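Class I phosphodiesterase PDEB1 (Leishmania major, PDB 2R8Q) belongs to the class I cyclic nucleotide phosphodiesterase family, with an all-helical catalytic domain that holds a zinc and a magnesium ion and here also 3-isobutyl-1-methylxanthine. Local coordinates at residues I30-A35 with A60-N65; G42-E47 with F262-M267; L223-E228 with R242-E247; K316-I321 with Q330-T335. All blocks are in the same frame, centred on the assembly; numbering follows the deposited sequence.

The four contacts tie together an all-helical catalytic domain. Contacts 1 and 2 cross along the chain and touch where Val-62 CG1 meets Phe-43 CZ at 4.1 Å; their centres lie about 17 Å apart, and helices 45-51 and 55-68 follow each other. Contact 2 brings the N-terminal part of the chain against helix 262-285, 215 residues on. Contact 3 falls within that long span, and contact 4 comes after it. Contacts 3 and 4, with centres about 16 Å apart, touch, with Phe-226 CE2 3.4 Å from Ile-321 CA. Contacts 1 and 3 have centres about 33 Å apart, on opposite sides of the chain's centre; it is contact 2 that joins the N-terminal region to a late helix.

Contact 1: I30-A35 with A60-N65; sequences IDFGGA and AGVVYN
In the N-terminal part of this helical domain, an aromatic residue of the loop that follows helix 21-28, Phe-32, packs against a glycine of helix 55-68. The far end of the Phe-32 ring does the touching. Phe-32 CE1 sits 3.9 Å from the carbonyl carbon of Gly-61, which lies at the ring edge near its plane, while CZ comes to 3.8 Å from the backbone N of Val-62. With no side chain on Gly-61, the Phe-32 ring lies directly against the helix backbone. The Val-62 side chain crosses the phenylalanine at about a right angle, and its CG2 branch, which stands beside the backbone N of Val-62, meets Phe-32 CZ at 3.9 Å. From within the loop, Ile-30 CG2 covers one face of the Phe-32 ring, 3.6 Å above the plane and offset toward the rim. Phe-38 adds an edge-to-face ring contact with Phe-32 and also touches Val-62, so Phe-32 sits among aromatic and aliphatic neighbours. The loop is further tied down by a hydrogen bond between Asp-31 O and Tyr-52 OH. The whole is packing of a loop aromatic on the helix backbone at a glycine, here within an all-helical fold.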
loop_
_atom_site.group_PDB
_atom_site.type_symbol
_atom_site.label_atom_id
_atom_site.label_comp_id
_atom_site.label_asym_id
_atom_site.label_seq_id
_atom_site.Cartn_x
_atom_site.Cartn_y
_atom_site.Cartn_z
ATOM N N ILE A 30 -8.583 -18.242 28.507
ATOM C CA ILE A 30 -8.132 -17.264 29.494
ATOM C C ILE A 30 -9.242 -16.947 30.492
ATOM O O ILE A 30 -10.335 -16.528 30.108
ATOM C CB ILE A 30 -7.691 -15.943 28.821
ATOM C CG1 ILE A 30 -6.467 -16.186 27.929
ATOM C CG2 ILE A 30 -7.384 -14.894 29.888
ATOM C CD1 ILE A 30 -5.200 -16.568 28.681
ATOM N N ASP A 31 -8.956 -17.146 31.775
ATOM C CA ASP A 31 -9.934 -16.880 32.821
ATOM C C ASP A 31 -9.594 -15.608 33.591
ATOM O O ASP A 31 -8.598 -15.551 34.312
ATOM C CB ASP A 31 -10.014 -18.075 33.777
ATOM C CG ASP A 31 -10.943 -17.825 34.948
ATOM O OD1 ASP A 31 -11.994 -17.177 34.752
ATOM O OD2 ASP A 31 -10.631 -18.289 36.065
ATOM N N PHE A 32 -10.423 -14.585 33.422
ATOM C CA PHE A 32 -10.210 -13.313 34.104
ATOM C C PHE A 32 -10.946 -13.302 35.430
ATOM O O PHE A 32 -10.603 -12.536 36.331
ATOM C CB PHE A 32 -10.729 -12.147 33.259
ATOM C CG PHE A 32 -9.999 -11.958 31.966
ATOM C CD1 PHE A 32 -10.631 -12.208 30.755
ATOM C CD2 PHE A 32 -8.681 -11.513 31.958
ATOM C CE1 PHE A 32 -9.962 -12.016 29.550
ATOM C CE2 PHE A 32 -8.003 -11.318 30.759
ATOM C CZ PHE A 32 -8.646 -11.570 29.554
ATOM N N GLY A 33 -11.957 -14.159 35.540
ATOM C CA GLY A 33 -12.752 -14.203 36.749
ATOM C C GLY A 33 -13.566 -12.925 36.787
ATOM O O GLY A 33 -14.312 -12.626 35.853
ATOM N N GLY A 34 -13.418 -12.166 37.864
ATOM C CA GLY A 34 -14.132 -10.910 37.990
ATOM C C GLY A 34 -13.156 -9.896 38.539
ATOM O O GLY A 34 -13.539 -8.909 39.167
ATOM N N ALA A 35 -11.876 -10.152 38.289
ATOM C CA ALA A 35 -10.802 -9.297 38.768
ATOM C C ALA A 35 -10.622 -8.016 37.968
ATOM O O ALA A 35 -9.916 -7.108 38.408
ATOM C CB ALA A 35 -9.494 -10.080 38.786
ATOM N N ALA A 60 -5.679 -10.402 23.831
ATOM C CA ALA A 60 -6.667 -10.652 22.786
ATOM C C ALA A 60 -8.015 -10.910 23.460
ATOM O O ALA A 60 -9.068 -10.528 22.947
ATOM C CB ALA A 60 -6.256 -11.860 21.963
ATOM N N GLY A 61 -7.964 -11.564 24.617
ATOM C CA GLY A 61 -9.177 -11.866 25.356
ATOM C C GLY A 61 -9.837 -10.618 25.909
ATOM O O GLY A 61 -11.062 -10.549 26.012
ATOM N N VAL A 62 -9.026 -9.631 26.279
ATOM C CA VAL A 62 -9.548 -8.381 26.801
ATOM C C VAL A 62 -10.413 -7.726 25.731
ATOM O O VAL A 62 -11.558 -7.355 25.986
ATOM C CB VAL A 62 -8.401 -7.418 27.195
ATOM C CG1 VAL A 62 -8.948 -6.040 27.524
ATOM C CG2 VAL A 62 -7.644 -7.989 28.391
ATOM N N VAL A 63 -9.874 -7.602 24.522
ATOM C CA VAL A 63 -10.636 -6.976 23.453
ATOM C C VAL A 63 -11.830 -7.808 22.999
ATOM O O VAL A 63 -12.877 -7.248 22.685
ATOM C CB VAL A 63 -9.744 -6.638 22.232
ATOM C CG1 VAL A 63 -8.762 -5.539 22.605
ATOM C CG2 VAL A 63 -9.011 -7.863 21.759
ATOM N N TYR A 64 -11.692 -9.132 22.956
ATOM C CA TYR A 64 -12.825 -9.951 22.537
ATOM C C TYR A 64 -13.973 -9.807 23.526
ATOM O O TYR A 64 -15.130 -9.652 23.131
ATOM C CB TYR A 64 -12.439 -11.431 22.414
ATOM C CG TYR A 64 -13.625 -12.303 22.045
ATOM C CD1 TYR A 64 -14.456 -12.842 23.030
ATOM C CD2 TYR A 64 -13.975 -12.506 20.711
ATOM C CE1 TYR A 64 -15.610 -13.553 22.694
ATOM C CE2 TYR A 64 -15.127 -13.215 20.363
ATOM C CZ TYR A 64 -15.939 -13.731 21.359
ATOM O OH TYR A 64 -17.096 -14.400 21.019
ATOM N N ASN A 65 -13.652 -9.851 24.813
ATOM C CA ASN A 65 -14.667 -9.727 25.853
ATOM C C ASN A 65 -15.326 -8.350 25.802
ATOM O O ASN A 65 -16.554 -8.230 25.792
ATOM C CB ASN A 65 -14.033 -9.932 27.231
ATOM C CG ASN A 65 -15.062 -9.993 28.339
ATOM O OD1 ASN A 65 -15.610 -11.058 28.636
ATOM N ND2 ASN A 65 -15.345 -8.849 28.949
#

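Contact 2: G42-E47 with F262-M267; sequences GFNLFE and FETSRM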
loop_
_atom_site.group_PDB
_atom_site.type_symbol
_atom_site.label_atom_id
_atom_site.label_comp_id
_atom_site.label_asym_id
_atom_site.label_seq_id
_atom_site.Cartn_x
_atom_site.Cartn_y
_atom_site.Cartn_z
ATOM N N GLY A 42 -9.966 2.957 34.890
ATOM C CA GLY A 42 -8.958 2.464 35.811
ATOM C C GLY A 42 -8.353 1.119 35.454
ATOM O O GLY A 42 -7.434 0.655 36.131
ATOM N N PHE A 43 -8.870 0.481 34.407
ATOM C CA PHE A 43 -8.336 -0.806 33.979
ATOM C C PHE A 43 -6.858 -0.636 33.642
ATOM O O PHE A 43 -6.482 0.295 32.928
ATOM C CB PHE A 43 -9.084 -1.320 32.746
ATOM C CG PHE A 43 -8.433 -2.510 32.105
ATOM C CD1 PHE A 43 -8.373 -3.731 32.770
ATOM C CD2 PHE A 43 -7.848 -2.401 30.848
ATOM C CE1 PHE A 43 -7.737 -4.828 32.191
ATOM C CE2 PHE A 43 -7.211 -3.490 30.259
ATOM C CZ PHE A 43 -7.154 -4.709 30.932
ATOM N N ASN A 44 -6.025 -1.537 34.158
ATOM C CA ASN A 44 -4.585 -1.479 33.924
ATOM C C ASN A 44 -4.111 -2.689 33.118
ATOM O O ASN A 44 -3.969 -3.790 33.653
ATOM C CB ASN A 44 -3.852 -1.423 35.273
ATOM C CG ASN A 44 -2.349 -1.299 35.122
ATOM O OD1 ASN A 44 -1.819 -1.283 34.012
ATOM N ND2 ASN A 44 -1.652 -1.209 36.248
ATOM N N LEU A 45 -3.860 -2.478 31.828
ATOM C CA LEU A 45 -3.412 -3.560 30.958
ATOM C C LEU A 45 -2.072 -4.153 31.387
ATOM O O LEU A 45 -1.797 -5.316 31.105
ATOM C CB LEU A 45 -3.337 -3.075 29.501
ATOM C CG LEU A 45 -2.956 -4.109 28.432
ATOM C CD1 LEU A 45 -3.948 -5.270 28.422
ATOM C CD2 LEU A 45 -2.936 -3.426 27.068
ATOM N N PHE A 46 -1.235 -3.369 32.061
ATOM C CA PHE A 46 0.053 -3.899 32.498
ATOM C C PHE A 46 -0.134 -4.982 33.550
ATOM O O PHE A 46 0.668 -5.909 33.635
ATOM C CB PHE A 46 0.956 -2.793 33.051
ATOM C CG PHE A 46 1.518 -1.887 31.996
ATOM C CD1 PHE A 46 0.951 -0.641 31.758
ATOM C CD2 PHE A 46 2.604 -2.291 31.223
ATOM C CE1 PHE A 46 1.456 0.194 30.765
ATOM C CE2 PHE A 46 3.119 -1.465 30.225
ATOM C CZ PHE A 46 2.543 -0.217 29.997
ATOM N N GLU A 47 -1.191 -4.862 34.346
ATOM C CA GLU A 47 -1.468 -5.855 35.379
ATOM C C GLU A 47 -1.763 -7.190 34.703
ATOM O O GLU A 47 -1.249 -8.232 35.111
ATOM C CB GLU A 47 -2.667 -5.428 36.223
ATOM C CG GLU A 47 -2.860 -6.262 37.476
ATOM C CD GLU A 47 -4.178 -5.975 38.163
ATOM O OE1 GLU A 47 -4.568 -4.790 38.232
ATOM O OE2 GLU A 47 -4.822 -6.936 38.638
ATOM N N PHE A 262 -1.024 7.781 37.250
ATOM C CA PHE A 262 0.416 7.995 37.188
ATOM C C PHE A 262 1.339 6.809 36.948
ATOM O O PHE A 262 2.146 6.834 36.021
ATOM C CB PHE A 262 0.917 8.743 38.423
ATOM C CG PHE A 262 2.319 9.252 38.268
ATOM C CD1 PHE A 262 2.592 10.300 37.394
ATOM C CD2 PHE A 262 3.374 8.645 38.936
ATOM C CE1 PHE A 262 3.897 10.735 37.185
ATOM C CE2 PHE A 262 4.686 9.072 38.734
ATOM C CZ PHE A 262 4.947 10.119 37.855
ATOM N N GLU A 263 1.250 5.778 37.781
ATOM C CA GLU A 263 2.128 4.628 37.612
ATOM C C GLU A 263 1.942 3.949 36.263
ATOM O O GLU A 263 2.907 3.475 35.659
ATOM C CB GLU A 263 1.910 3.621 38.744
ATOM C CG GLU A 263 2.300 4.152 40.115
ATOM C CD GLU A 263 3.696 4.753 40.131
ATOM O OE1 GLU A 263 4.642 4.088 39.654
ATOM O OE2 GLU A 263 3.848 5.890 40.626
ATOM N N THR A 264 0.700 3.908 35.789
ATOM C CA THR A 264 0.406 3.300 34.499
ATOM C C THR A 264 0.966 4.193 33.396
ATOM O O THR A 264 1.602 3.712 32.455
ATOM C CB THR A 264 -1.108 3.120 34.321
ATOM O OG1 THR A 264 -1.590 2.236 35.341
ATOM C CG2 THR A 264 -1.431 2.534 32.954
ATOM N N SER A 265 0.742 5.497 33.529
ATOM C CA SER A 265 1.245 6.460 32.555
ATOM C C SER A 265 2.764 6.345 32.467
ATOM O O SER A 265 3.344 6.389 31.382
ATOM C CB SER A 265 0.853 7.882 32.968
ATOM O OG SER A 265 1.283 8.834 32.011
ATOM N N ARG A 266 3.398 6.184 33.624
ATOM C CA ARG A 266 4.849 6.065 33.709
ATOM C C ARG A 266 5.362 4.827 32.969
ATOM O O ARG A 266 6.383 4.883 32.282
ATOM C CB ARG A 266 5.260 6.027 35.185
ATOM C CG ARG A 266 6.740 6.115 35.443
ATOM C CD ARG A 266 6.969 6.652 36.852
ATOM N NE ARG A 266 8.371 6.615 37.241
ATOM C CZ ARG A 266 9.025 5.504 37.557
ATOM N NH1 ARG A 266 8.399 4.335 37.533
ATOM N NH2 ARG A 266 10.303 5.565 37.904
ATOM N N MET A 267 4.656 3.708 33.094
ATOM C CA MET A 267 5.083 2.502 32.402
ATOM C C MET A 267 4.966 2.669 30.890
ATOM O O MET A 267 5.798 2.158 30.141
ATOM C CB MET A 267 4.281 1.283 32.868
ATOM C CG MET A 267 4.636 0.836 34.278
ATOM S SD MET A 267 4.015 -0.815 34.669
ATOM C CE MET A 267 5.303 -1.833 33.937
HETATM O O HOH W 1 1.019 0.073 36.196
#
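A Met-aromatic contact joins the start of helix 45-51 to the first turns of helix 262-285, across a surface seam of the helical domain. Met-267 lies over one face of the Phe-46 ring, and the two side chains run past each other in opposite directions. Met-267 CB makes a CH-pi contact 3.7 Å from the Phe-46 centroid, 15° off the ring normal. The sulfur is over the face too, with Met-267 SD 4.2 Å from the Phe-46 centroid. A bend at the last torsion of the methionine (chi3 83°) folds CE back to the ring, 3.9 Å from Phe-46 CD2. Apolar packing continues at Thr-264, whose CG2 methyl is 4.1 Å from Phe-46 CD1, and Trp-268 meets the Phe-46 ring edge-to-face. The polar part centres on Asn-44, the N-cap of helix 45-51. Its OD1 accepts from Phe-46 N at 2.9 Å, with the donor about 45° out of the carbonyl plane, a capping bond that fixes the amide at the helix start. The direct approach to Thr-264 is loose, and a water spans the gap, though loosely on the threonine side. Asn-44 ND2 donates to that water at 3.0 Å, and the same water reaches Thr-264 OG1 by a weak 3.5 Å bond.

Contact 3: L223-E228 with R242-E247; sequences LSRFTE and RRLVME
Two successive helices of the catalytic domain, 219-232 and 239-254, pack here as an obliquely crossed pair running in broadly opposed directions, with segment axes 10.4 Å apart and an angle of 136° between them. Leu-244 carries the contact, its two methyls dividing the work. Leu-244 CD2 presses on the helix backbone, 3.4 Å from Arg-225 O and 3.8 Å from Phe-226 CA. Leu-244 CD1 lies 3.6 Å from NH1 of Arg-225, oblique to the guanidinium plane. The leucine reaches this far because CG extends away from its own backbone N (chi1 -179°). Beside the leucine, Arg-225 and Glu-247 approach as opposite charges without closing a salt bridge: Arg-225 NH1 and Glu-247 OE1 are 4.1 Å apart, and the guanidinium and carboxylate planes stand 88° to each other. A water completes the link, accepting from Arg-225 NH2 at 2.8 Å and donating to Glu-247 OE1 at 3.0 Å. The guanidinium is also steered from within its own helix, where Arg-225 NE forms a salt bridge with Asp-221, one turn back; a bend at chi3 helps turn the group. Around the pair, Phe-226 leads on to Ile-321 and Asn-324, so helix 219-232 borders helix 302-324, while helix 239-254 faces helix 197-212 through Met-246 and Glu-247.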
loop_
_atom_site.group_PDB
_atom_site.type_symbol
_atom_site.label_atom_id
_atom_site.label_comp_id
_atom_site.label_asym_id
_atom_site.label_seq_id
_atom_site.Cartn_x
_atom_site.Cartn_y
_atom_site.Cartn_z
ATOM N N LEU A 223 -6.589 19.770 15.157
ATOM C CA LEU A 223 -7.151 20.504 16.285
ATOM C C LEU A 223 -7.857 21.766 15.794
ATOM O O LEU A 223 -8.904 22.139 16.321
ATOM C CB LEU A 223 -6.055 20.863 17.296
ATOM C CG LEU A 223 -6.501 21.599 18.566
ATOM C CD1 LEU A 223 -7.656 20.859 19.223
ATOM C CD2 LEU A 223 -5.322 21.715 19.526
ATOM N N SER A 224 -7.284 22.411 14.782
ATOM C CA SER A 224 -7.867 23.622 14.208
ATOM C C SER A 224 -9.267 23.341 13.672
ATOM O O SER A 224 -10.205 24.096 13.931
ATOM C CB SER A 224 -6.982 24.145 13.072
ATOM O OG SER A 224 -7.598 25.228 12.388
ATOM N N ARG A 225 -9.404 22.254 12.917
ATOM C CA ARG A 225 -10.693 21.895 12.349
ATOM C C ARG A 225 -11.682 21.496 13.438
ATOM O O ARG A 225 -12.872 21.799 13.339
ATOM C CB ARG A 225 -10.520 20.780 11.310
ATOM C CG ARG A 225 -9.813 21.277 10.046
ATOM C CD ARG A 225 -9.684 20.221 8.958
ATOM N NE ARG A 225 -8.786 19.135 9.334
ATOM C CZ ARG A 225 -9.192 17.943 9.756
ATOM N NH1 ARG A 225 -10.488 17.680 9.853
ATOM N NH2 ARG A 225 -8.303 17.013 10.083
ATOM N N PHE A 226 -11.192 20.832 14.483
ATOM C CA PHE A 226 -12.058 20.434 15.590
ATOM C C PHE A 226 -12.590 21.681 16.285
ATOM O O PHE A 226 -13.764 21.750 16.653
ATOM C CB PHE A 226 -11.291 19.598 16.618
ATOM C CG PHE A 226 -12.066 19.355 17.886
ATOM C CD1 PHE A 226 -13.042 18.367 17.945
ATOM C CD2 PHE A 226 -11.855 20.156 19.006
ATOM C CE1 PHE A 226 -13.803 18.180 19.104
ATOM C CE2 PHE A 226 -12.610 19.978 20.165
ATOM C CZ PHE A 226 -13.585 18.989 20.212
ATOM N N THR A 227 -11.714 22.663 16.470
ATOM C CA THR A 227 -12.088 23.910 17.125
ATOM C C THR A 227 -13.141 24.662 16.313
ATOM O O THR A 227 -14.086 25.221 16.877
ATOM C CB THR A 227 -10.862 24.811 17.327
ATOM O OG1 THR A 227 -9.849 24.080 18.030
ATOM C CG2 THR A 227 -11.237 26.045 18.138
ATOM N N GLU A 228 -12.980 24.676 14.991
ATOM C CA GLU A 228 -13.944 25.352 14.126
ATOM C C GLU A 228 -15.293 24.650 14.264
ATOM O O GLU A 228 -16.344 25.289 14.214
ATOM C CB GLU A 228 -13.473 25.321 12.668
ATOM C CG GLU A 228 -14.408 26.012 11.672
ATOM C CD GLU A 228 -14.742 27.443 12.062
ATOM O OE1 GLU A 228 -13.841 28.156 12.550
ATOM O OE2 GLU A 228 -15.904 27.860 11.867
ATOM N N ARG A 242 -19.813 14.324 12.767
ATOM C CA ARG A 242 -19.594 13.089 13.498
ATOM C C ARG A 242 -18.290 12.427 13.058
ATOM O O ARG A 242 -17.611 11.785 13.863
ATOM C CB ARG A 242 -20.784 12.138 13.317
ATOM C CG ARG A 242 -22.112 12.741 13.768
ATOM C CD ARG A 242 -23.155 11.663 14.021
ATOM N NE ARG A 242 -23.222 10.723 12.909
ATOM C CZ ARG A 242 -23.796 10.978 11.737
ATOM N NH1 ARG A 242 -24.379 12.151 11.511
ATOM N NH2 ARG A 242 -23.764 10.066 10.776
ATOM N N ARG A 243 -17.925 12.592 11.788
ATOM C CA ARG A 243 -16.679 12.003 11.305
ATOM C C ARG A 243 -15.498 12.673 11.997
ATOM O O ARG A 243 -14.557 12.001 12.423
ATOM C CB ARG A 243 -16.538 12.162 9.787
ATOM C CG ARG A 243 -15.293 11.472 9.217
ATOM C CD ARG A 243 -15.267 9.993 9.599
ATOM N NE ARG A 243 -16.568 9.363 9.385
ATOM C CZ ARG A 243 -16.997 8.899 8.216
ATOM N NH1 ARG A 243 -16.224 8.976 7.138
ATOM N NH2 ARG A 243 -18.213 8.380 8.119
ATOM N N LEU A 244 -15.544 14.000 12.111
ATOM C CA LEU A 244 -14.472 14.731 12.768
ATOM C C LEU A 244 -14.411 14.332 14.247
ATOM O O LEU A 244 -13.335 14.290 14.844
ATOM C CB LEU A 244 -14.686 16.241 12.619
ATOM C CG LEU A 244 -13.629 17.156 13.248
ATOM C CD1 LEU A 244 -12.229 16.725 12.837
ATOM C CD2 LEU A 244 -13.898 18.588 12.810
ATOM N N VAL A 245 -15.564 14.030 14.837
ATOM C CA VAL A 245 -15.590 13.597 16.229
ATOM C C VAL A 245 -14.875 12.251 16.347
ATOM O O VAL A 245 -14.107 12.032 17.284
ATOM C CB VAL A 245 -17.041 13.461 16.758
ATOM C CG1 VAL A 245 -17.054 12.642 18.053
ATOM C CG2 VAL A 245 -17.627 14.846 17.016
ATOM N N MET A 246 -15.118 11.356 15.391
ATOM C CA MET A 246 -14.471 10.045 15.397
ATOM C C MET A 246 -12.959 10.197 15.287
ATOM O O MET A 246 -12.199 9.552 16.016
ATOM C CB MET A 246 -14.963 9.192 14.225
ATOM C CG MET A 246 -16.413 8.744 14.313
ATOM S SD MET A 246 -16.920 7.841 12.818
ATOM C CE MET A 246 -16.105 6.276 13.090
ATOM N N GLU A 247 -12.520 11.055 14.368
ATOM C CA GLU A 247 -11.093 11.269 14.162
ATOM C C GLU A 247 -10.441 11.873 15.394
ATOM O O GLU A 247 -9.323 11.513 15.753
ATOM C CB GLU A 247 -10.861 12.184 12.955
ATOM C CG GLU A 247 -11.397 11.614 11.649
ATOM C CD GLU A 247 -11.399 12.631 10.523
ATOM O OE1 GLU A 247 -11.362 13.844 10.819
ATOM O OE2 GLU A 247 -11.452 12.221 9.344
HETATM O O HOH W 2 -8.987 15.190 12.025
#

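Contact 4: K316-I321 with Q330-T335; sequences KFFRDI and QWCVDT
Phe-318 and Cys-332 meet where helices 302-324 and 330-348 run in roughly opposite directions, their segment axes 9.1 Å apart and 147° between directions. The Phe-318 side chain leans beside its backbone N (chi1 -85°), which sets one side of the ring against the neighbouring helix. Phe-318 CD2 is 3.6 Å from Cys-332 CB, an oblique approach. With SG also beside its own backbone N, Cys-332 brings the sulfur 4.1 Å from Phe-318 CE2; SG lies 60° off the ring normal, a distant and slanted sulfur-aromatic contact. On its other flank the same Cys-332 SG sits 3.7 Å above the Trp-331 ring plane, toward the rim. Val-333 spreads its two methyls over the partner helix. Val-333 CG2 rests 3.7 Å from Phe-318 O, and its CG1 reaches Arg-319 CG at 4.1 Å, where the arginine and valine side chains cross at about a right angle. Arg-319 runs extended from CG to NE, past the valine, and its NH2 finds Asn-337 OD1 farther along helix 330-348. Tyr-115 of helix 102-118 touches both Phe-318 and Cys-332. The centre of the contact is therefore held by van der Waals packing of ring, sulfur and methyl groups, while the arginine carries its charge to a polar partner at the margin.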
loop_
_atom_site.group_PDB
_atom_site.type_symbol
_atom_site.label_atom_id
_atom_site.label_comp_id
_atom_site.label_asym_id
_atom_site.label_seq_id
_atom_site.Cartn_x
_atom_site.Cartn_y
_atom_site.Cartn_z
ATOM N N LYS A 316 -2.634 20.468 26.129
ATOM C CA LYS A 316 -3.538 21.410 25.486
ATOM C C LYS A 316 -4.606 20.676 24.685
ATOM O O LYS A 316 -5.765 21.086 24.665
ATOM C CB LYS A 316 -2.773 22.354 24.554
ATOM C CG LYS A 316 -3.687 23.304 23.786
ATOM C CD LYS A 316 -2.924 24.180 22.805
ATOM C CE LYS A 316 -3.878 25.059 22.011
ATOM N NZ LYS A 316 -3.166 25.908 21.015
ATOM N N PHE A 317 -4.215 19.588 24.030
ATOM C CA PHE A 317 -5.162 18.827 23.223
ATOM C C PHE A 317 -6.356 18.361 24.045
ATOM O O PHE A 317 -7.502 18.578 23.655
ATOM C CB PHE A 317 -4.484 17.614 22.573
ATOM C CG PHE A 317 -5.379 16.861 21.622
ATOM C CD1 PHE A 317 -5.841 17.466 20.457
ATOM C CD2 PHE A 317 -5.768 15.553 21.896
ATOM C CE1 PHE A 317 -6.678 16.781 19.576
ATOM C CE2 PHE A 317 -6.605 14.857 21.020
ATOM C CZ PHE A 317 -7.060 15.475 19.861
ATOM N N PHE A 318 -6.103 17.714 25.177
ATOM C CA PHE A 318 -7.213 17.245 26.001
ATOM C C PHE A 318 -8.012 18.393 26.610
ATOM O O PHE A 318 -9.239 18.346 26.653
ATOM C CB PHE A 318 -6.721 16.298 27.105
ATOM C CG PHE A 318 -6.579 14.869 26.651
ATOM C CD1 PHE A 318 -5.372 14.401 26.136
ATOM C CD2 PHE A 318 -7.669 14.008 26.692
ATOM C CE1 PHE A 318 -5.258 13.091 25.663
ATOM C CE2 PHE A 318 -7.568 12.696 26.222
ATOM C CZ PHE A 318 -6.362 12.237 25.706
ATOM N N ARG A 319 -7.322 19.427 27.077
ATOM C CA ARG A 319 -8.011 20.570 27.659
ATOM C C ARG A 319 -8.950 21.186 26.624
ATOM O O ARG A 319 -10.091 21.535 26.933
ATOM C CB ARG A 319 -6.987 21.602 28.139
ATOM C CG ARG A 319 -6.123 21.084 29.279
ATOM C CD ARG A 319 -4.795 21.814 29.367
ATOM N NE ARG A 319 -3.895 21.169 30.319
ATOM C CZ ARG A 319 -2.583 21.374 30.364
ATOM N NH1 ARG A 319 -2.011 22.207 29.504
ATOM N NH2 ARG A 319 -1.842 20.745 31.268
ATOM N N ASP A 320 -8.470 21.292 25.391
ATOM C CA ASP A 320 -9.256 21.868 24.306
ATOM C C ASP A 320 -10.450 21.027 23.872
ATOM O O ASP A 320 -11.565 21.539 23.766
ATOM C CB ASP A 320 -8.359 22.132 23.095
ATOM C CG ASP A 320 -7.606 23.441 23.205
ATOM O OD1 ASP A 320 -7.317 23.872 24.341
ATOM O OD2 ASP A 320 -7.291 24.034 22.152
ATOM N N ILE A 321 -10.239 19.739 23.622
ATOM C CA ILE A 321 -11.353 18.913 23.177
ATOM C C ILE A 321 -12.378 18.642 24.269
ATOM O O ILE A 321 -13.568 18.534 23.984
ATOM C CB ILE A 321 -10.866 17.573 22.569
ATOM C CG1 ILE A 321 -10.233 16.691 23.647
ATOM C CG2 ILE A 321 -9.866 17.855 21.451
ATOM C CD1 ILE A 321 -9.855 15.304 23.137
ATOM N N GLN A 330 -13.853 14.857 31.514
ATOM C CA GLN A 330 -13.122 15.737 32.413
ATOM C C GLN A 330 -12.001 15.022 33.166
ATOM O O GLN A 330 -10.950 15.607 33.412
ATOM C CB GLN A 330 -14.086 16.370 33.420
ATOM C CG GLN A 330 -13.444 17.393 34.352
ATOM C CD GLN A 330 -12.805 18.550 33.605
ATOM O OE1 GLN A 330 -13.386 19.093 32.666
ATOM N NE2 GLN A 330 -11.608 18.943 34.030
ATOM N N TRP A 331 -12.219 13.760 33.523
ATOM C CA TRP A 331 -11.209 13.011 34.264
ATOM C C TRP A 331 -9.875 12.958 33.515
ATOM O O TRP A 331 -8.818 12.867 34.132
ATOM C CB TRP A 331 -11.714 11.593 34.576
ATOM C CG TRP A 331 -11.437 10.566 33.514
ATOM C CD1 TRP A 331 -10.251 9.924 33.281
ATOM C CD2 TRP A 331 -12.359 10.071 32.536
ATOM N NE1 TRP A 331 -10.379 9.062 32.221
ATOM C CE2 TRP A 331 -11.662 9.132 31.743
ATOM C CE3 TRP A 331 -13.707 10.329 32.250
ATOM C CZ2 TRP A 331 -12.267 8.449 30.683
ATOM C CZ3 TRP A 331 -14.310 9.649 31.194
ATOM C CH2 TRP A 331 -13.586 8.720 30.424
ATOM N N CYS A 332 -9.927 13.022 32.187
ATOM C CA CYS A 332 -8.708 12.986 31.382
ATOM C C CYS A 332 -7.874 14.224 31.671
ATOM O O CYS A 332 -6.659 14.143 31.838
ATOM C CB CYS A 332 -9.043 12.956 29.892
ATOM S SG CYS A 332 -9.962 11.506 29.365
ATOM N N VAL A 333 -8.540 15.373 31.716
ATOM C CA VAL A 333 -7.871 16.637 31.992
ATOM C C VAL A 333 -7.367 16.674 33.431
ATOM O O VAL A 333 -6.237 17.088 33.686
ATOM C CB VAL A 333 -8.821 17.834 31.760
ATOM C CG1 VAL A 333 -8.173 19.122 32.250
ATOM C CG2 VAL A 333 -9.159 17.949 30.281
ATOM N N ASP A 334 -8.203 16.239 34.368
ATOM C CA ASP A 334 -7.808 16.236 35.771
ATOM C C ASP A 334 -6.589 15.357 36.001
ATOM O O ASP A 334 -5.705 15.706 36.779
ATOM C CB ASP A 334 -8.950 15.743 36.662
ATOM C CG ASP A 334 -10.178 16.621 36.576
ATOM O OD1 ASP A 334 -10.025 17.828 36.308
ATOM O OD2 ASP A 334 -11.294 16.106 36.793
ATOM N N THR A 335 -6.537 14.218 35.317
ATOM C CA THR A 335 -5.420 13.304 35.493
ATOM C C THR A 335 -4.139 13.767 34.806
ATOM O O THR A 335 -3.047 13.581 35.339
ATOM C CB THR A 335 -5.778 11.891 35.002
ATOM O OG1 THR A 335 -6.974 11.450 35.655
ATOM C CG2 THR A 335 -4.658 10.915 35.331
#